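Local coordinates for chromatin structure-remodeling complex subunit RSC2 (Saccharomyces cerevisiae, PDB 4BB7), which serves as a subunit of the ATP-dependent RSC chromatin-remodelling complex and carries a BAH domain, the part seen here, that binds histone H3, at residues 47-51 with 148-153; 68-74 with 132-137; 76-80 with 218-222. The contacts are given in a common frame with arbitrary orientation. Residue numbers count along the deposited sequence, not the author numbering.

Contact 1. Residues 47-51 with 148-153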
ATOM      1  N   GLY A  47       3.251 -16.655   3.867  1.00 28.56           N
ATOM      2  CA  GLY A  47       3.459 -15.768   2.738  1.00 26.19           C
ATOM      3  C   GLY A  47       4.839 -15.891   2.119  1.00 29.59           C
ATOM      4  O   GLY A  47       5.740 -16.498   2.697  1.00 30.35           O
ATOM      5  N   GLN A  48       4.995 -15.322   0.929  1.00 32.12           N
ATOM      6  CA  GLN A  48       6.293 -15.263   0.268  1.00 35.46           C
ATOM      7  C   GLN A  48       6.660 -13.811  -0.026  1.00 31.04           C
ATOM      8  O   GLN A  48       5.841 -13.054  -0.544  1.00 35.84           O
ATOM      9  CB  GLN A  48       6.286 -16.076  -1.027  1.00 31.05           C
ATOM     10  CG  GLN A  48       7.616 -16.045  -1.771  1.00 32.00           C
ATOM     11  CD  GLN A  48       7.626 -16.921  -3.009  1.00 27.80           C
ATOM     12  OE1 GLN A  48       6.592 -17.148  -3.636  1.00 26.49           O
ATOM     13  NE2 GLN A  48       8.802 -17.419  -3.367  1.00 26.75           N
ATOM     14  N   ILE A  49       7.889 -13.427   0.302  1.00 24.88           N
ATOM     15  CA  ILE A  49       8.332 -12.048   0.116  1.00 32.39           C
ATOM     16  C   ILE A  49       8.571 -11.666  -1.352  1.00 32.18           C
ATOM     17  O   ILE A  49       9.469 -12.192  -2.004  1.00 36.44           O
ATOM     18  CB  ILE A  49       9.600 -11.763   0.928  1.00 30.23           C
ATOM     19  CG1 ILE A  49       9.338 -12.038   2.410  1.00 29.54           C
ATOM     20  CG2 ILE A  49      10.055 -10.328   0.715  1.00 28.24           C
ATOM     21  CD1 ILE A  49      10.586 -12.058   3.264  1.00 22.96           C
ATOM     22  N   PHE A  50       7.764 -10.741  -1.861  1.00 30.81           N
ATOM     23  CA  PHE A  50       7.907 -10.284  -3.242  1.00 33.02           C
ATOM     24  C   PHE A  50       8.788  -9.041  -3.378  1.00 32.74           C
ATOM     25  O   PHE A  50       9.413  -8.835  -4.418  1.00 30.47           O
ATOM     26  CB  PHE A  50       6.539 -10.021  -3.873  1.00 32.15           C
ATOM     27  CG  PHE A  50       5.931 -11.223  -4.532  1.00 33.33           C
ATOM     28  CD1 PHE A  50       5.494 -12.302  -3.775  1.00 34.15           C
ATOM     29  CD2 PHE A  50       5.782 -11.270  -5.911  1.00 30.11           C
ATOM     30  CE1 PHE A  50       4.927 -13.412  -4.386  1.00 32.21           C
ATOM     31  CE2 PHE A  50       5.219 -12.373  -6.525  1.00 29.67           C
ATOM     32  CZ  PHE A  50       4.791 -13.446  -5.761  1.00 34.51           C
ATOM     33  N   ARG A  51       8.825  -8.206  -2.343  1.00 32.09           N
ATOM     34  CA  ARG A  51       9.697  -7.036  -2.366  1.00 34.34           C
ATOM     35  C   ARG A  51       9.866  -6.402  -0.986  1.00 31.13           C
ATOM     36  O   ARG A  51       9.030  -6.582  -0.102  1.00 33.49           O
ATOM     37  CB  ARG A  51       9.204  -5.997  -3.383  1.00 32.24           C
ATOM     38  CG  ARG A  51       8.129  -5.071  -2.859  1.00 36.06           C
ATOM     39  CD  ARG A  51       7.737  -4.029  -3.896  1.00 38.75           C
ATOM     40  NE  ARG A  51       6.825  -3.030  -3.343  1.00 39.01           N
ATOM     41  CZ  ARG A  51       5.499  -3.135  -3.359  1.00 46.12           C
ATOM     42  NH1 ARG A  51       4.925  -4.202  -3.905  1.00 38.98           N
ATOM     43  NH2 ARG A  51       4.748  -2.176  -2.826  1.00 42.10           N
ATOM     44  N   CYS A 148       3.726 -18.251 -10.268  1.00 38.52           N
ATOM     45  CA  CYS A 148       3.206 -17.796  -8.981  1.00 37.57           C
ATOM     46  C   CYS A 148       4.288 -17.121  -8.149  1.00 38.58           C
ATOM     47  O   CYS A 148       4.009 -16.562  -7.090  1.00 36.44           O
ATOM     48  CB  CYS A 148       2.609 -18.967  -8.197  1.00 35.08           C
ATOM     49  SG  CYS A 148       1.158 -19.716  -8.976  1.00 44.39           S
ATOM     50  N   LEU A 149       5.520 -17.174  -8.638  1.00 33.93           N
ATOM     51  CA  LEU A 149       6.667 -16.713  -7.872  1.00 31.67           C
ATOM     52  C   LEU A 149       7.035 -15.276  -8.214  1.00 36.22           C
ATOM     53  O   LEU A 149       6.536 -14.719  -9.189  1.00 34.43           O
ATOM     54  CB  LEU A 149       7.859 -17.631  -8.137  1.00 37.47           C
ATOM     55  CG  LEU A 149       7.572 -19.125  -7.982  1.00 33.77           C
ATOM     56  CD1 LEU A 149       8.780 -19.944  -8.387  1.00 32.96           C
ATOM     57  CD2 LEU A 149       7.158 -19.444  -6.557  1.00 30.30           C
ATOM     58  N   PRO A 150       7.905 -14.662  -7.397  1.00 37.51           N
ATOM     59  CA  PRO A 150       8.436 -13.348  -7.770  1.00 40.44           C
ATOM     60  C   PRO A 150       9.297 -13.477  -9.021  1.00 37.69           C
ATOM     61  O   PRO A 150       9.990 -14.481  -9.198  1.00 34.89           O
ATOM     62  CB  PRO A 150       9.303 -12.960  -6.565  1.00 28.72           C
ATOM     63  CG  PRO A 150       8.785 -13.785  -5.439  1.00 33.77           C
ATOM     64  CD  PRO A 150       8.352 -15.078  -6.058  1.00 29.66           C
ATOM     65  N   GLU A 151       9.244 -12.468  -9.881  1.00 35.57           N
ATOM     66  CA  GLU A 151       9.967 -12.499 -11.145  1.00 40.94           C
ATOM     67  C   GLU A 151      11.433 -12.886 -10.968  1.00 36.58           C
ATOM     68  O   GLU A 151      11.967 -13.695 -11.726  1.00 37.73           O
ATOM     69  CB  GLU A 151       9.863 -11.140 -11.838  1.00 40.01           C
ATOM     70  CG  GLU A 151      10.590 -11.067 -13.164  1.00 41.84           C
ATOM     71  CD  GLU A 151      10.570  -9.675 -13.750  1.00 46.60           C
ATOM     72  OE1 GLU A 151       9.731  -8.859 -13.312  1.00 49.36           O
ATOM     73  OE2 GLU A 151      11.396  -9.396 -14.643  1.00 51.73           O
ATOM     74  N   GLU A 152      12.072 -12.315  -9.954  1.00 33.78           N
ATOM     75  CA  GLU A 152      13.504 -12.505  -9.739  1.00 37.18           C
ATOM     76  C   GLU A 152      13.957 -13.964  -9.664  1.00 37.93           C
ATOM     77  O   GLU A 152      15.047 -14.294 -10.128  1.00 42.67           O
ATOM     78  CB  GLU A 152      13.962 -11.757  -8.487  1.00 43.15           C
ATOM     79  N   ILE A 153      13.134 -14.832  -9.080  1.00 35.54           N
ATOM     80  CA  ILE A 153      13.517 -16.236  -8.914  1.00 32.95           C
ATOM     81  C   ILE A 153      12.644 -17.182  -9.737  1.00 39.26           C
ATOM     82  O   ILE A 153      12.706 -18.401  -9.572  1.00 33.73           O
ATOM     83  CB  ILE A 153      13.454 -16.677  -7.436  1.00 38.97           C
ATOM     84  CG1 ILE A 153      12.001 -16.801  -6.975  1.00 35.53           C
ATOM     85  CG2 ILE A 153      14.228 -15.706  -6.554  1.00 41.37           C
ATOM     86  CD1 ILE A 153      11.838 -17.546  -5.671  1.00 34.31           C
TER
HETATM   87  O   HOH W   1       4.055 -16.626  -4.539  1.00 32.07           O
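Phe50 and Pro150 make the central contact. The m rotamer of Phe50 (chi1 -89°) brings its ring to the 148-153 loop, although its CA-to-CB bond points sideways. There the Pro150 ring lies over one face. Pro150 CG sits 3.7 Å from the centroid of the Phe50 ring, almost on the ring normal, a clear CH-pi contact. At the ring edge Phe50 CZ is 3.5 Å from Cys148 O. Gln48 is extended, with chi1 and chi2 both t, and so carries its amide to the loop. Gln48 NE2 packs 3.6 Å from Pro150 CD and 3.8 Å from Ile153 CD1, but its hydrogen bond goes to Gly30 O. Water 1 donates to Gln48 OE1 at 2.7 Å and to Cys148 O at 2.6 Å. No direct hydrogen bond joins the segments. Ile49 points away from the loop. Phe50 and Arg51 both face Asn63, a classic beta bulge in the SH3-like sheet of the BAH domain. Arg51 makes a cation-pi contact with Trp53 of the second subunit. Strand 45-54 lies between strands 60-68 and 32-35, and Tyr92 of strand 87-96 meets Phe50 edge-to-face, while the loop between strands 138-141 and 160-162 packs on the strand through Phe50 and Gln48.

Contact 2. Residues 68-74 with 132-137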
ATOM      1  N   TYR A  68      -3.674 -18.964   2.070  1.00 25.84           N
ATOM      2  CA  TYR A  68      -4.644 -19.321   3.100  1.00 27.68           C
ATOM      3  C   TYR A  68      -4.480 -20.758   3.584  1.00 27.20           C
ATOM      4  O   TYR A  68      -3.960 -21.613   2.867  1.00 26.79           O
ATOM      5  CB  TYR A  68      -6.073 -19.120   2.588  1.00 23.82           C
ATOM      6  CG  TYR A  68      -6.492 -17.675   2.445  1.00 25.94           C
ATOM      7  CD1 TYR A  68      -5.692 -16.646   2.929  1.00 30.55           C
ATOM      8  CD2 TYR A  68      -7.696 -17.340   1.840  1.00 22.06           C
ATOM      9  CE1 TYR A  68      -6.078 -15.321   2.804  1.00 30.54           C
ATOM     10  CE2 TYR A  68      -8.089 -16.019   1.710  1.00 29.07           C
ATOM     11  CZ  TYR A  68      -7.277 -15.014   2.192  1.00 33.00           C
ATOM     12  OH  TYR A  68      -7.665 -13.699   2.064  1.00 30.29           O
ATOM     13  N   ARG A  69      -4.921 -21.012   4.810  1.00 25.87           N
ATOM     14  CA  ARG A  69      -5.057 -22.372   5.303  1.00 25.72           C
ATOM     15  C   ARG A  69      -6.508 -22.770   5.066  1.00 27.25           C
ATOM     16  O   ARG A  69      -7.359 -21.902   4.874  1.00 22.14           O
ATOM     17  CB  ARG A  69      -4.725 -22.449   6.791  1.00 24.69           C
ATOM     18  CG  ARG A  69      -3.395 -21.829   7.184  1.00 28.06           C
ATOM     19  CD  ARG A  69      -3.209 -21.911   8.689  1.00 37.53           C
ATOM     20  NE  ARG A  69      -2.035 -21.183   9.161  1.00 38.19           N
ATOM     21  CZ  ARG A  69      -0.896 -21.760   9.532  1.00 32.55           C
ATOM     22  NH1 ARG A  69      -0.770 -23.078   9.483  1.00 28.12           N
ATOM     23  NH2 ARG A  69       0.116 -21.018   9.954  1.00 31.29           N
ATOM     24  N   PRO A  70      -6.796 -24.082   5.078  1.00 32.45           N
ATOM     25  CA  PRO A  70      -8.147 -24.580   4.786  1.00 27.74           C
ATOM     26  C   PRO A  70      -9.237 -23.871   5.592  1.00 29.38           C
ATOM     27  O   PRO A  70     -10.233 -23.419   5.021  1.00 28.02           O
ATOM     28  CB  PRO A  70      -8.065 -26.052   5.194  1.00 27.04           C
ATOM     29  CG  PRO A  70      -6.623 -26.409   5.008  1.00 25.61           C
ATOM     30  CD  PRO A  70      -5.854 -25.175   5.381  1.00 26.13           C
ATOM     31  N   GLU A  71      -9.049 -23.776   6.903  1.00 30.38           N
ATOM     32  CA  GLU A  71     -10.049 -23.164   7.775  1.00 24.45           C
ATOM     33  C   GLU A  71     -10.347 -21.723   7.380  1.00 28.48           C
ATOM     34  O   GLU A  71     -11.331 -21.138   7.831  1.00 31.13           O
ATOM     35  CB  GLU A  71      -9.594 -23.211   9.233  1.00 25.25           C
ATOM     36  CG  GLU A  71      -8.281 -22.485   9.502  1.00 28.79           C
ATOM     37  CD  GLU A  71      -7.067 -23.405   9.445  1.00 39.17           C
ATOM     38  OE1 GLU A  71      -7.141 -24.468   8.789  1.00 35.88           O
ATOM     39  OE2 GLU A  71      -6.036 -23.062  10.067  1.00 39.92           O
ATOM     40  N   GLN A  72      -9.497 -21.154   6.533  1.00 27.19           N
ATOM     41  CA  GLN A  72      -9.636 -19.757   6.141  1.00 26.17           C
ATOM     42  C   GLN A  72     -10.344 -19.580   4.801  1.00 27.30           C
ATOM     43  O   GLN A  72     -10.504 -18.457   4.323  1.00 26.92           O
ATOM     44  CB  GLN A  72      -8.264 -19.075   6.109  1.00 26.79           C
ATOM     45  CG  GLN A  72      -7.633 -18.890   7.484  1.00 24.31           C
ATOM     46  CD  GLN A  72      -6.182 -18.457   7.414  1.00 25.19           C
ATOM     47  OE1 GLN A  72      -5.454 -18.817   6.484  1.00 22.72           O
ATOM     48  NE2 GLN A  72      -5.751 -17.681   8.401  1.00 27.65           N
ATOM     49  N   THR A  73     -10.775 -20.683   4.197  1.00 25.25           N
ATOM     50  CA  THR A  73     -11.423 -20.618   2.887  1.00 27.16           C
ATOM     51  C   THR A  73     -12.888 -21.048   2.913  1.00 27.95           C
ATOM     52  O   THR A  73     -13.373 -21.632   3.886  1.00 28.78           O
ATOM     53  CB  THR A  73     -10.688 -21.480   1.839  1.00 25.54           C
ATOM     54  OG1 THR A  73     -10.602 -22.832   2.309  1.00 28.76           O
ATOM     55  CG2 THR A  73      -9.289 -20.944   1.575  1.00 22.40           C
ATOM     56  N   VAL A  74     -13.588 -20.744   1.829  1.00 24.65           N
ATOM     57  CA  VAL A  74     -14.939 -21.234   1.623  1.00 28.24           C
ATOM     58  C   VAL A  74     -14.878 -22.425   0.672  1.00 32.55           C
ATOM     59  O   VAL A  74     -14.357 -22.313  -0.442  1.00 28.31           O
ATOM     60  CB  VAL A  74     -15.842 -20.141   1.026  1.00 24.56           C
ATOM     61  CG1 VAL A  74     -17.219 -20.697   0.723  1.00 26.43           C
ATOM     62  CG2 VAL A  74     -15.933 -18.956   1.980  1.00 28.37           C
ATOM     63  N   TYR A 132      -6.564 -20.236  -4.866  1.00 29.33           N
ATOM     64  CA  TYR A 132      -7.904 -19.968  -4.355  1.00 29.13           C
ATOM     65  C   TYR A 132      -8.513 -18.689  -4.931  1.00 30.78           C
ATOM     66  O   TYR A 132      -7.971 -17.596  -4.763  1.00 32.42           O
ATOM     67  CB  TYR A 132      -7.858 -19.900  -2.826  1.00 28.68           C
ATOM     68  CG  TYR A 132      -9.170 -19.572  -2.149  1.00 26.71           C
ATOM     69  CD1 TYR A 132     -10.250 -20.442  -2.222  1.00 26.83           C
ATOM     70  CD2 TYR A 132      -9.318 -18.406  -1.404  1.00 31.79           C
ATOM     71  CE1 TYR A 132     -11.447 -20.151  -1.590  1.00 27.97           C
ATOM     72  CE2 TYR A 132     -10.508 -18.107  -0.768  1.00 30.09           C
ATOM     73  CZ  TYR A 132     -11.572 -18.984  -0.866  1.00 31.08           C
ATOM     74  OH  TYR A 132     -12.761 -18.694  -0.235  1.00 30.16           O
ATOM     75  N   ASN A 133      -9.644 -18.841  -5.612  1.00 27.83           N
ATOM     76  CA  ASN A 133     -10.406 -17.707  -6.124  1.00 30.37           C
ATOM     77  C   ASN A 133     -11.304 -17.131  -5.029  1.00 28.87           C
ATOM     78  O   ASN A 133     -12.289 -17.753  -4.637  1.00 32.35           O
ATOM     79  CB  ASN A 133     -11.249 -18.154  -7.324  1.00 31.91           C
ATOM     80  CG  ASN A 133     -12.099 -17.031  -7.908  1.00 34.18           C
ATOM     81  OD1 ASN A 133     -12.375 -16.026  -7.252  1.00 33.06           O
ATOM     82  ND2 ASN A 133     -12.530 -17.211  -9.151  1.00 27.11           N
ATOM     83  N   GLU A 134     -10.961 -15.945  -4.538  1.00 30.22           N
ATOM     84  CA  GLU A 134     -11.712 -15.320  -3.449  1.00 32.26           C
ATOM     85  C   GLU A 134     -13.055 -14.740  -3.886  1.00 27.49           C
ATOM     86  O   GLU A 134     -13.922 -14.463  -3.062  1.00 23.04           O
ATOM     87  CB  GLU A 134     -10.879 -14.217  -2.796  1.00 39.06           C
ATOM     88  CG  GLU A 134      -9.788 -14.717  -1.875  1.00 34.39           C
ATOM     89  CD  GLU A 134      -8.932 -13.589  -1.346  1.00 34.60           C
ATOM     90  OE1 GLU A 134      -8.253 -12.929  -2.160  1.00 34.91           O
ATOM     91  OE2 GLU A 134      -8.950 -13.353  -0.119  1.00 39.96           O
ATOM     92  N   SER A 135     -13.221 -14.541  -5.184  1.00 32.95           N
ATOM     93  CA  SER A 135     -14.448 -13.956  -5.700  1.00 30.03           C
ATOM     94  C   SER A 135     -15.538 -15.010  -5.895  1.00 31.19           C
ATOM     95  O   SER A 135     -16.672 -14.831  -5.456  1.00 30.81           O
ATOM     96  CB  SER A 135     -14.167 -13.222  -7.009  1.00 32.86           C
ATOM     97  OG  SER A 135     -13.182 -12.219  -6.818  1.00 36.47           O
ATOM     98  N   ASP A 136     -15.185 -16.118  -6.536  1.00 34.65           N
ATOM     99  CA  ASP A 136     -16.156 -17.168  -6.822  1.00 29.31           C
ATOM    100  C   ASP A 136     -15.989 -18.375  -5.896  1.00 29.71           C
ATOM    101  O   ASP A 136     -16.789 -19.312  -5.931  1.00 24.96           O
ATOM    102  CB  ASP A 136     -16.041 -17.597  -8.283  1.00 21.38           C
ATOM    103  CG  ASP A 136     -16.051 -16.416  -9.236  1.00 33.24           C
ATOM    104  OD1 ASP A 136     -17.148 -15.881  -9.513  1.00 38.16           O
ATOM    105  OD2 ASP A 136     -14.963 -16.022  -9.709  1.00 31.41           O
ATOM    106  N   LYS A 137     -14.949 -18.337  -5.068  1.00 26.36           N
ATOM    107  CA  LYS A 137     -14.637 -19.439  -4.167  1.00 23.89           C
ATOM    108  C   LYS A 137     -14.333 -20.713  -4.953  1.00 26.79           C
ATOM    109  O   LYS A 137     -14.838 -21.791  -4.642  1.00 23.42           O
ATOM    110  CB  LYS A 137     -15.780 -19.670  -3.176  1.00 29.70           C
ATOM    111  CG  LYS A 137     -16.297 -18.393  -2.517  1.00 28.93           C
ATOM    112  CD  LYS A 137     -15.161 -17.577  -1.925  1.00 25.54           C
ATOM    113  CE  LYS A 137     -15.687 -16.368  -1.171  1.00 30.64           C
ATOM    114  NZ  LYS A 137     -16.517 -15.484  -2.035  1.00 34.46           N
TER
HETATM  115  O   HOH W   2     -16.036 -23.448  -3.025  1.00 30.54           O
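Tyr68 ends strand 60-68 and points toward the second segment. Its OH donates to Glu134 OE2 at 2.6 Å, and Glu134 OE1 takes a further hydrogen bond from Gln91. The Tyr68 and Tyr132 rings meet obliquely, with CD2 of Tyr68 3.8 Å from CD2 of Tyr132. Arg69 N then donates to Gln72 OE1 at 2.8 Å, across the short 3-10 turn of residues 70-72, which does not reach 132-137. The partner segment is the hairpin connection between strands 130-133 and 138-141 of the BAH domain. An Asx turn shapes it: Asn133 OD1 accepts from Ser135 N at 2.7 Å and from Asp136 N at 2.9 Å. Thr73 comes next. Its CG2 lies 3.7 Å from the centroid of the Tyr132 ring, over the face, as a CH-pi contact. Thr73 OG1 donates to Pro70 O at 2.8 Å. Val74 N donates to Tyr132 OH at 3.0 Å. Val74 CB also packs 4.0 Å from Lys137 CD, and water 2 donates to both Val74 O and Lys137 O.

Contact 3. Residues 76-80 with 218-222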
ATOM      1  N   ARG A  76     -16.697 -26.703  -0.236  1.00 26.99           N
ATOM      2  CA  ARG A  76     -17.631 -27.798  -0.003  1.00 24.37           C
ATOM      3  C   ARG A  76     -17.262 -28.544   1.271  1.00 23.28           C
ATOM      4  O   ARG A  76     -16.092 -28.830   1.525  1.00 30.23           O
ATOM      5  CB  ARG A  76     -17.639 -28.756  -1.198  1.00 29.25           C
ATOM      6  CG  ARG A  76     -18.175 -28.136  -2.481  1.00 31.66           C
ATOM      7  CD  ARG A  76     -17.854 -28.977  -3.710  1.00 32.67           C
ATOM      8  NE  ARG A  76     -18.206 -30.385  -3.540  1.00 36.40           N
ATOM      9  CZ  ARG A  76     -18.433 -31.225  -4.546  1.00 31.24           C
ATOM     10  NH1 ARG A  76     -18.357 -30.805  -5.802  1.00 26.38           N
ATOM     11  NH2 ARG A  76     -18.743 -32.487  -4.294  1.00 31.64           N
ATOM     12  N   VAL A  77     -18.271 -28.860   2.071  1.00 24.75           N
ATOM     13  CA  VAL A  77     -18.055 -29.492   3.364  1.00 21.82           C
ATOM     14  C   VAL A  77     -17.305 -30.816   3.232  1.00 27.48           C
ATOM     15  O   VAL A  77     -16.690 -31.293   4.189  1.00 23.07           O
ATOM     16  CB  VAL A  77     -19.392 -29.735   4.078  1.00 24.75           C
ATOM     17  CG1 VAL A  77     -20.195 -30.800   3.342  1.00 24.70           C
ATOM     18  CG2 VAL A  77     -19.160 -30.139   5.517  1.00 26.31           C
ATOM     19  N   ASP A  78     -17.351 -31.412   2.045  1.00 24.63           N
ATOM     20  CA  ASP A  78     -16.718 -32.709   1.842  1.00 24.38           C
ATOM     21  C   ASP A  78     -15.347 -32.593   1.180  1.00 25.50           C
ATOM     22  O   ASP A  78     -14.808 -33.587   0.688  1.00 19.60           O
ATOM     23  CB  ASP A  78     -17.628 -33.648   1.042  1.00 19.72           C
ATOM     24  CG  ASP A  78     -17.897 -33.147  -0.361  1.00 26.96           C
ATOM     25  OD1 ASP A  78     -18.072 -31.922  -0.536  1.00 26.56           O
ATOM     26  OD2 ASP A  78     -17.929 -33.980  -1.294  1.00 27.07           O
ATOM     27  N   ARG A  79     -14.784 -31.385   1.173  1.00 16.69           N
ATOM     28  CA  ARG A  79     -13.453 -31.192   0.609  1.00 22.55           C
ATOM     29  C   ARG A  79     -12.359 -31.781   1.502  1.00 26.89           C
ATOM     30  O   ARG A  79     -12.423 -31.694   2.730  1.00 25.52           O
ATOM     31  CB  ARG A  79     -13.177 -29.711   0.322  1.00 26.01           C
ATOM     32  CG  ARG A  79     -11.864 -29.480  -0.419  1.00 30.09           C
ATOM     33  CD  ARG A  79     -11.827 -28.149  -1.161  1.00 26.63           C
ATOM     34  NE  ARG A  79     -10.575 -27.974  -1.897  1.00 27.07           N
ATOM     35  CZ  ARG A  79     -10.458 -28.066  -3.219  1.00 30.32           C
ATOM     36  NH1 ARG A  79     -11.522 -28.323  -3.969  1.00 24.40           N
ATOM     37  NH2 ARG A  79      -9.275 -27.899  -3.795  1.00 25.54           N
ATOM     38  N   LEU A  80     -11.357 -32.389   0.875  1.00 27.61           N
ATOM     39  CA  LEU A  80     -10.236 -32.974   1.600  1.00 28.63           C
ATOM     40  C   LEU A  80      -8.988 -32.113   1.435  1.00 29.61           C
ATOM     41  O   LEU A  80      -8.867 -31.358   0.468  1.00 28.56           O
ATOM     42  CB  LEU A  80      -9.961 -34.391   1.100  1.00 26.40           C
ATOM     43  CG  LEU A  80     -11.083 -35.398   1.337  1.00 30.43           C
ATOM     44  CD1 LEU A  80     -10.788 -36.719   0.641  1.00 24.21           C
ATOM     45  CD2 LEU A  80     -11.299 -35.595   2.832  1.00 28.22           C
ATOM     46  N   GLY A 218      -8.529 -35.990  -6.357  1.00 38.00           N
ATOM     47  CA  GLY A 218      -8.930 -36.454  -5.040  1.00 36.51           C
ATOM     48  C   GLY A 218      -9.338 -35.292  -4.152  1.00 32.51           C
ATOM     49  O   GLY A 218      -8.802 -35.117  -3.057  1.00 25.32           O
ATOM     50  N   GLU A 219     -10.289 -34.494  -4.626  1.00 30.17           N
ATOM     51  CA  GLU A 219     -10.680 -33.279  -3.918  1.00 32.95           C
ATOM     52  C   GLU A 219     -11.738 -33.534  -2.848  1.00 31.48           C
ATOM     53  O   GLU A 219     -11.736 -32.880  -1.798  1.00 26.98           O
ATOM     54  CB  GLU A 219     -11.167 -32.207  -4.902  1.00 22.63           C
ATOM     55  CG  GLU A 219     -10.153 -31.856  -5.980  1.00 27.93           C
ATOM     56  CD  GLU A 219     -10.586 -30.679  -6.836  1.00 30.24           C
ATOM     57  OE1 GLU A 219     -10.642 -29.551  -6.307  1.00 31.50           O
ATOM     58  OE2 GLU A 219     -10.862 -30.878  -8.038  1.00 24.19           O
ATOM     59  N   TYR A 220     -12.628 -34.491  -3.109  1.00 26.00           N
ATOM     60  CA  TYR A 220     -13.808 -34.676  -2.271  1.00 26.62           C
ATOM     61  C   TYR A 220     -13.975 -36.098  -1.732  1.00 28.67           C
ATOM     62  O   TYR A 220     -13.653 -37.077  -2.405  1.00 33.50           O
ATOM     63  CB  TYR A 220     -15.061 -34.230  -3.029  1.00 29.35           C
ATOM     64  CG  TYR A 220     -14.897 -32.878  -3.688  1.00 29.82           C
ATOM     65  CD1 TYR A 220     -14.871 -31.717  -2.925  1.00 23.12           C
ATOM     66  CD2 TYR A 220     -14.757 -32.760  -5.069  1.00 28.35           C
ATOM     67  CE1 TYR A 220     -14.715 -30.480  -3.513  1.00 26.48           C
ATOM     68  CE2 TYR A 220     -14.604 -31.517  -5.669  1.00 26.00           C
ATOM     69  CZ  TYR A 220     -14.582 -30.381  -4.881  1.00 27.96           C
ATOM     70  OH  TYR A 220     -14.428 -29.137  -5.450  1.00 27.93           O
ATOM     71  N   ALA A 221     -14.490 -36.192  -0.509  1.00 31.61           N
ATOM     72  CA  ALA A 221     -14.595 -37.459   0.208  1.00 32.95           C
ATOM     73  C   ALA A 221     -15.753 -38.333  -0.281  1.00 31.82           C
ATOM     74  O   ALA A 221     -15.839 -39.509   0.070  1.00 30.83           O
ATOM     75  CB  ALA A 221     -14.726 -37.201   1.705  1.00 21.46           C
ATOM     76  N   THR A 222     -16.634 -37.756  -1.089  1.00 26.81           N
ATOM     77  CA  THR A 222     -17.846 -38.443  -1.514  1.00 25.58           C
ATOM     78  C   THR A 222     -17.757 -38.926  -2.953  1.00 30.00           C
ATOM     79  O   THR A 222     -18.692 -39.535  -3.471  1.00 29.97           O
ATOM     80  CB  THR A 222     -19.069 -37.531  -1.380  1.00 25.13           C
ATOM     81  OG1 THR A 222     -18.864 -36.346  -2.160  1.00 29.21           O
ATOM     82  CG2 THR A 222     -19.278 -37.135   0.069  1.00 30.12           C
TER
HETATM   83  O   HOH W   3     -18.193 -35.599  -5.112  1.00 34.02           O
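The salt bridge of Arg79 and Glu219 heads the polar contacts. Arg79 NH1 donates to Glu219 OE1 at 2.8 Å, and Arg79 NH2 adds a weak bond to Glu219 OE1 at 3.3 Å. Thr222 OG1 donates to Asp78 OD2 at 2.7 Å. Two backbone bonds set the pairing: Leu80 N to Glu219 O at 2.7 Å and Ala221 N to Asp78 O at 2.9 Å. They flank Arg79 and Tyr220, whose CA atoms are 4.5 Å apart, and make a single beta bridge. Tyr220 CA also comes within 3.3 Å of Asp78 O as a CA-H...O contact. Further out, the Arg76 guanidinium lies flat on the Tyr220 ring. The planes are 11° apart and Arg76 CZ is 3.7 Å from the Tyr220 ring centroid, a cation-pi stack. Arg76 also reaches Asp78: Arg76 NE to Asp78 OD1 is a salt bridge at 3.4 Å, with weak hydrogen-bond geometry. Arg79 has cation-pi contacts with Phe130 and Phe139 as well. Leu80 packs on Ala221, with Leu80 CD2 3.9 Å from Ala221 CB. Arg76 to Arg79 is a type I beta turn, closed by Arg79 N to Arg76 O at 2.9 Å. The arrangement is that of a beta turn tied to a distant irregular loop by an isolated beta bridge, just before strand 80-82.

Contacts 1 and 2 are buried, while contact 3 is partly buried and reaches the surface. Contact 1 joins a proline-aromatic packing to a buried glutamine and a water bridge, with no direct hydrogen bond. It lies on strand 45-54 of the six-stranded sheet. Contact 2 mixes aromatic packing with two direct hydrogen bonds, at the end of the adjacent strand 60-68. Contact 3 has the most charge and is the one with a backbone bridge. Contacts 2 and 3 lie with centres about 14 Å apart, and their first segments nearly follow each other in sequence. Phe139, in strand 138-141, meets both Tyr132 of contact 2 and Arg79 of contact 3. Contacts 1 and 3 lie on opposite sides of the chain's centre.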